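Local coordinates for Lmo2119 protein (Listeria monocytogenes serovar 1/2a, PDB 5HQH) that is of unknown function but carries a YbbR-like domain, the part of the longer protein described here, at residues E14-K19 / F56-D61. Residues are numbered along the deposited sequence; the frame is centred on the assembly and turned at random.
Sequences ENVPVK and FTVYAD
Lys-19 and Tyr-59 pair in parallel where strands 16-19 and 57-61 meet, their axes crossing at 33°. Lys-19 N donates to Val-58 O at 2.9 Å, and Ala-60 N donates to Lys-19 O, also at 2.9 Å. Both bonds are nearly straight, 165° at the hydrogen. Lys-19 O also receives a CA-H...O contact from Tyr-59 CA at 3.2 Å. Toward Val-16 the strands diverge, and a water bridges the gap: it donates to Pro-17 O at 2.7 Å and accepts from Val-58 N.

Val-18 and Val-58 lie on one face of the sheet, and Val-16 and Phe-56 extend the apolar contact there. Val-58 has CG1 anti to its backbone N, and its two methyls serve different partners. CG2 meets Val-16 CG1 at 3.8 Å, the two side chains crossing at about a right angle. CG1 lies 4.1 Å from Val-18 CG2. Val-16 CG1 also reaches Phe-56 CE1, 4.0 Å away. Val-38 of strand 35-42 touches both Val-16 and Val-58, continuing this core.

On the other face, Lys-19 CG packs against Thr-57 CG2 at 3.9 Å. The lysine chain is bent at chi2 (-80°), which places CD, and again at chi4; the amine leads away from strand 57-61. Thr-57 OG1 is hydrogen-bonded to Asp-78 OD2, and CG2 is the branch that meets Lys-19. The Tyr-59 ring also turns away and meets that of Tyr-21.

The contact joins strand 9-21 to strand 57-61, a parallel pair in a mixed sheet whose other pairings are antiparallel. Direct backbone bonds hold the Lys-19 end. At the other end, water satisfies Pro-17 O and Val-58 N while valine methyls close the apolar side.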
ATOM      1  N   GLU A  14       7.714  -4.706   9.783  1.00 13.62           N
ATOM      2  CA  GLU A  14       8.120  -5.388   8.566  1.00 14.46           C
ATOM      3  C   GLU A  14       6.995  -6.288   8.029  1.00 12.69           C
ATOM      4  O   GLU A  14       6.072  -6.683   8.738  1.00 12.47           O
ATOM      5  CB  GLU A  14       9.365  -6.224   8.834  1.00 17.33           C
ATOM      6  CG  GLU A  14      10.566  -5.364   9.179  1.00 20.74           C
ATOM      7  CD  GLU A  14      11.776  -6.173   9.573  1.00 25.08           C
ATOM      8  OE1 GLU A  14      12.158  -7.098   8.839  1.00 28.80           O
ATOM      9  OE2 GLU A  14      12.365  -5.861  10.620  1.00 30.34           O
ATOM     10  N   ASN A  15       7.084  -6.571   6.739  1.00 12.57           N
ATOM     11  CA  ASN A  15       6.223  -7.546   6.086  1.00 12.56           C
ATOM     12  C   ASN A  15       4.750  -7.207   6.120  1.00 10.62           C
ATOM     13  O   ASN A  15       3.915  -8.068   6.332  1.00 10.58           O
ATOM     14  CB  ASN A  15       6.523  -8.938   6.634  1.00 15.11           C
ATOM     15  CG  ASN A  15       7.985  -9.307   6.497  1.00 17.89           C
ATOM     16  OD1 ASN A  15       8.570  -9.152   5.423  1.00 20.71           O
ATOM     17  ND2 ASN A  15       8.576  -9.778   7.561  1.00 20.94           N
ATOM     18  N   VAL A  16       4.453  -5.931   5.934  1.00  9.57           N
ATOM     19  CA  VAL A  16       3.075  -5.461   5.917  1.00  9.11           C
ATOM     20  C   VAL A  16       2.516  -5.666   4.489  1.00  8.83           C
ATOM     21  O   VAL A  16       3.130  -5.231   3.518  1.00  9.18           O
ATOM     22  CB  VAL A  16       3.014  -3.980   6.262  1.00  9.28           C
ATOM     23  CG1 VAL A  16       1.624  -3.470   6.095  1.00  9.80           C
ATOM     24  CG2 VAL A  16       3.499  -3.744   7.662  1.00  9.80           C
ATOM     25  N   PRO A  17       1.359  -6.321   4.357  1.00  8.73           N
ATOM     26  CA  PRO A  17       0.822  -6.545   3.012  1.00  9.18           C
ATOM     27  C   PRO A  17       0.373  -5.266   2.327  1.00  9.33           C
ATOM     28  O   PRO A  17      -0.006  -4.278   2.989  1.00  9.77           O
ATOM     29  CB  PRO A  17      -0.356  -7.476   3.267  1.00  9.82           C
ATOM     30  CG  PRO A  17      -0.754  -7.241   4.653  1.00 10.24           C
ATOM     31  CD  PRO A  17       0.491  -6.895   5.404  1.00  9.45           C
ATOM     32  N   VAL A  18       0.398  -5.291   1.003  1.00  9.89           N
ATOM     33  CA  VAL A  18      -0.086  -4.188   0.185  1.00 10.56           C
ATOM     34  C   VAL A  18      -1.295  -4.637  -0.631  1.00 11.44           C
ATOM     35  O   VAL A  18      -1.196  -5.597  -1.404  1.00 11.75           O
ATOM     36  CB  VAL A  18       0.986  -3.702  -0.804  1.00 11.13           C
ATOM     37  CG1 VAL A  18       0.433  -2.552  -1.646  1.00 12.35           C
ATOM     38  CG2 VAL A  18       2.261  -3.284  -0.091  1.00 11.08           C
ATOM     39  N   LYS A  19      -2.428  -3.978  -0.430  1.00 10.50           N
ATOM     40  CA  LYS A  19      -3.639  -4.214  -1.176  1.00 11.68           C
ATOM     41  C   LYS A  19      -3.538  -3.417  -2.473  1.00 10.82           C
ATOM     42  O   LYS A  19      -2.874  -2.378  -2.531  1.00 10.68           O
ATOM     43  CB  LYS A  19      -4.872  -3.744  -0.382  1.00 14.22           C
ATOM     44  CG  LYS A  19      -5.021  -4.400   0.971  1.00 17.55           C
ATOM     45  CD  LYS A  19      -5.619  -5.767   0.882  1.00 20.41           C
ATOM     46  CE  LYS A  19      -5.728  -6.422   2.254  1.00 22.75           C
ATOM     47  NZ  LYS A  19      -4.395  -6.962   2.699  1.00 24.78           N
ATOM     48  N   PHE A  56      -4.319  -1.012  10.144  1.00 12.34           N
ATOM     49  CA  PHE A  56      -4.157  -0.026   9.057  1.00 12.25           C
ATOM     50  C   PHE A  56      -3.965  -0.810   7.772  1.00 11.94           C
ATOM     51  O   PHE A  56      -3.654  -2.009   7.792  1.00 12.12           O
ATOM     52  CB  PHE A  56      -2.991   0.897   9.305  1.00 11.95           C
ATOM     53  CG  PHE A  56      -1.686   0.183   9.588  1.00 12.00           C
ATOM     54  CD1 PHE A  56      -0.842  -0.167   8.546  1.00 13.33           C
ATOM     55  CD2 PHE A  56      -1.296  -0.155  10.890  1.00 12.46           C
ATOM     56  CE1 PHE A  56       0.327  -0.859   8.795  1.00 12.77           C
ATOM     57  CE2 PHE A  56      -0.137  -0.843  11.134  1.00 12.82           C
ATOM     58  CZ  PHE A  56       0.702  -1.178  10.073  1.00 13.17           C
ATOM     59  N   THR A  57      -4.163  -0.128   6.651  1.00 10.62           N
ATOM     60  CA  THR A  57      -4.134  -0.755   5.328  1.00 10.35           C
ATOM     61  C   THR A  57      -3.249   0.013   4.397  1.00  9.14           C
ATOM     62  O   THR A  57      -3.502   1.184   4.165  1.00  8.92           O
ATOM     63  CB  THR A  57      -5.549  -0.755   4.732  1.00 10.80           C
ATOM     64  OG1 THR A  57      -6.443  -1.452   5.634  1.00 14.15           O
ATOM     65  CG2 THR A  57      -5.569  -1.378   3.361  1.00 11.89           C
ATOM     66  N   VAL A  58      -2.189  -0.632   3.877  1.00  8.78           N
ATOM     67  CA  VAL A  58      -1.320  -0.041   2.865  1.00  8.35           C
ATOM     68  C   VAL A  58      -1.871  -0.473   1.513  1.00  7.77           C
ATOM     69  O   VAL A  58      -2.215  -1.638   1.339  1.00  8.85           O
ATOM     70  CB  VAL A  58       0.131  -0.530   2.989  1.00  8.70           C
ATOM     71  CG1 VAL A  58       1.002   0.113   1.918  1.00  9.22           C
ATOM     72  CG2 VAL A  58       0.675  -0.222   4.373  1.00  9.60           C
ATOM     73  N   TYR A  59      -2.003   0.482   0.599  1.00  7.63           N
ATOM     74  CA  TYR A  59      -2.592   0.183  -0.689  1.00  7.90           C
ATOM     75  C   TYR A  59      -2.006   0.972  -1.844  1.00  8.07           C
ATOM     76  O   TYR A  59      -1.526   2.094  -1.691  1.00  8.47           O
ATOM     77  CB  TYR A  59      -4.102   0.396  -0.648  1.00  7.95           C
ATOM     78  CG  TYR A  59      -4.596   1.820  -0.393  1.00  7.96           C
ATOM     79  CD1 TYR A  59      -4.624   2.332   0.894  1.00  7.93           C
ATOM     80  CD2 TYR A  59      -5.126   2.614  -1.417  1.00  8.81           C
ATOM     81  CE1 TYR A  59      -5.094   3.595   1.150  1.00  8.29           C
ATOM     82  CE2 TYR A  59      -5.616   3.889  -1.147  1.00  8.54           C
ATOM     83  CZ  TYR A  59      -5.620   4.359   0.144  1.00  8.67           C
ATOM     84  OH  TYR A  59      -6.145   5.616   0.400  1.00  9.42           O
ATOM     85  N   ALA A  60      -2.111   0.349  -3.020  1.00  9.20           N
ATOM     86  CA  ALA A  60      -1.827   0.973  -4.309  1.00 10.10           C
ATOM     87  C   ALA A  60      -3.193   1.129  -4.979  1.00 10.11           C
ATOM     88  O   ALA A  60      -3.855   0.141  -5.290  1.00 10.53           O
ATOM     89  CB  ALA A  60      -0.886   0.120  -5.175  1.00 11.29           C
ATOM     90  N   ASP A  61      -3.592   2.377  -5.242  1.00  9.60           N
ATOM     91  CA  ASP A  61      -4.868   2.634  -5.915  1.00 10.55           C
ATOM     92  C   ASP A  61      -4.633   2.892  -7.393  1.00 10.75           C
ATOM     93  O   ASP A  61      -4.116   3.946  -7.788  1.00 12.25           O
ATOM     94  CB  ASP A  61      -5.598   3.804  -5.305  1.00 11.37           C
ATOM     95  CG  ASP A  61      -7.024   3.912  -5.806  1.00 13.15           C
ATOM     96  OD1 ASP A  61      -7.471   3.110  -6.649  1.00 14.38           O
ATOM     97  OD2 ASP A  61      -7.761   4.796  -5.350  1.00 14.21           O
TER
HETATM   98  O   HOH W   1      -1.883  -3.398   4.708  1.00 11.11           O